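Local coordinates for Glyoxalase/bleomycin resistance protein/dioxygenase (Catenulispora acidiphila, PDB 4N04) that belongs to the glyoxalase/bleomycin resistance/dioxygenase superfamily and may, as some relatives do, act as a dioxygenase, at residues E70-D73 against A74-G78. The protein carries 1 engineered substitution. Residues are numbered along the deposited sequence; the frame is centred on the assembly and turned at random.
Sequences EDLD and AVLSG
D71 is the N-cap of helix 72-81 and accepts the backbone N-H of A74 at its own OD2, 3.1 Å from A74 N. The carboxylate takes this bond from above its plane, 69° out of it, with the N-H...O angle bent to 144°. What brings OD2 there is the rotation about the first bond, which sets CG beside the carbonyl carbon (chi1 -164°) and lays the carboxylate over the methyl of A74, CG 3.4 Å from its CB. The carbonyl O of D71 also serves the helix: V75 N donates to it at 3.3 Å, and A74 N adds a weak second bond.

The next two backbone bonds run from L76 N to L72 O (2.9 Å) and from S77 N to D73 O. S77 OG, set between its backbone N and carbonyl carbon, bonds weakly to D73 O as well (3.3 Å). D73 sends its carboxylate to R97 in a salt bridge.

L72 CG and L76 CD1 touch loosely at 4.4 Å; L72 packs on F111 and E113, L76 on V99 and Y101, both on R97. The helix, following strand 64-69, thus lies against the sheet of one beta-alpha-beta-beta-beta unit of the VOC fold. The cap's negative charge, near the amino end of the helix dipole, is probably stabilising.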
loop_
_atom_site.group_PDB
_atom_site.type_symbol
_atom_site.label_atom_id
_atom_site.label_comp_id
_atom_site.label_asym_id
_atom_site.label_seq_id
_atom_site.Cartn_x
_atom_site.Cartn_y
_atom_site.Cartn_z
ATOM N N GLU A 70 -7.516 11.731 -1.322
ATOM C CA GLU A 70 -8.659 12.616 -1.173
ATOM C C GLU A 70 -9.590 12.088 -0.091
ATOM O O GLU A 70 -10.004 12.836 0.784
ATOM C CB GLU A 70 -9.415 12.757 -2.495
ATOM C CG GLU A 70 -8.596 13.344 -3.637
ATOM C CD GLU A 70 -9.454 13.730 -4.836
ATOM O OE1 GLU A 70 -10.327 14.611 -4.683
ATOM O OE2 GLU A 70 -9.266 13.149 -5.927
ATOM N N ASP A 71 -9.902 10.797 -0.144
ATOM C CA ASP A 71 -10.902 10.217 0.757
ATOM C C ASP A 71 -10.310 9.141 1.663
ATOM O O ASP A 71 -10.394 7.947 1.357
ATOM C CB ASP A 71 -12.063 9.622 -0.059
ATOM C CG ASP A 71 -13.310 9.359 0.782
ATOM O OD1 ASP A 71 -14.410 9.248 0.196
ATOM O OD2 ASP A 71 -13.200 9.267 2.024
ATOM N N LEU A 72 -9.736 9.562 2.786
ATOM C CA LEU A 72 -9.126 8.629 3.722
ATOM C C LEU A 72 -10.144 7.632 4.274
ATOM O O LEU A 72 -9.829 6.463 4.492
ATOM C CB LEU A 72 -8.464 9.383 4.863
ATOM C CG LEU A 72 -7.562 8.532 5.755
ATOM C CD1 LEU A 72 -6.495 7.831 4.929
ATOM C CD2 LEU A 72 -6.915 9.401 6.809
ATOM N N ASP A 73 -11.371 8.094 4.481
ATOM C CA ASP A 73 -12.405 7.255 5.068
ATOM C C ASP A 73 -12.739 6.093 4.153
ATOM O O ASP A 73 -13.045 4.991 4.618
ATOM C CB ASP A 73 -13.664 8.076 5.354
ATOM C CG ASP A 73 -13.419 9.183 6.359
ATOM O OD1 ASP A 73 -14.383 9.632 7.016
ATOM O OD2 ASP A 73 -12.251 9.608 6.489
ATOM N N ALA A 74 -12.682 6.347 2.849
ATOM C CA ALA A 74 -12.979 5.325 1.854
ATOM C C ALA A 74 -11.888 4.272 1.890
ATOM O O ALA A 74 -12.171 3.072 1.933
ATOM C CB ALA A 74 -13.081 5.938 0.468
ATOM N N VAL A 75 -10.641 4.739 1.877
ATOM C CA VAL A 75 -9.482 3.866 2.001
ATOM C C VAL A 75 -9.687 2.977 3.209
ATOM O O VAL A 75 -9.594 1.759 3.114
ATOM C CB VAL A 75 -8.173 4.676 2.182
ATOM C CG1 VAL A 75 -6.997 3.747 2.456
ATOM C CG2 VAL A 75 -7.903 5.537 0.959
ATOM N N LEU A 76 -10.007 3.598 4.339
ATOM C CA LEU A 76 -10.210 2.868 5.582
ATOM C C LEU A 76 -11.309 1.799 5.491
ATOM O O LEU A 76 -11.031 0.610 5.668
ATOM C CB LEU A 76 -10.484 3.841 6.727
ATOM C CG LEU A 76 -9.252 4.466 7.380
ATOM C CD1 LEU A 76 -9.649 5.587 8.326
ATOM C CD2 LEU A 76 -8.471 3.414 8.138
ATOM N N SER A 77 -12.541 2.214 5.198
ATOM C CA SER A 77 -13.679 1.292 5.222
ATOM C C SER A 77 -13.587 0.201 4.158
ATOM O O SER A 77 -13.850 -0.972 4.444
ATOM C CB SER A 77 -15.012 2.043 5.109
ATOM O OG SER A 77 -15.179 2.638 3.834
ATOM N N GLY A 78 -13.214 0.586 2.938
ATOM C CA GLY A 78 -13.021 -0.366 1.856
ATOM C C GLY A 78 -12.022 -1.456 2.201
ATOM O O GLY A 78 -12.248 -2.631 1.919
#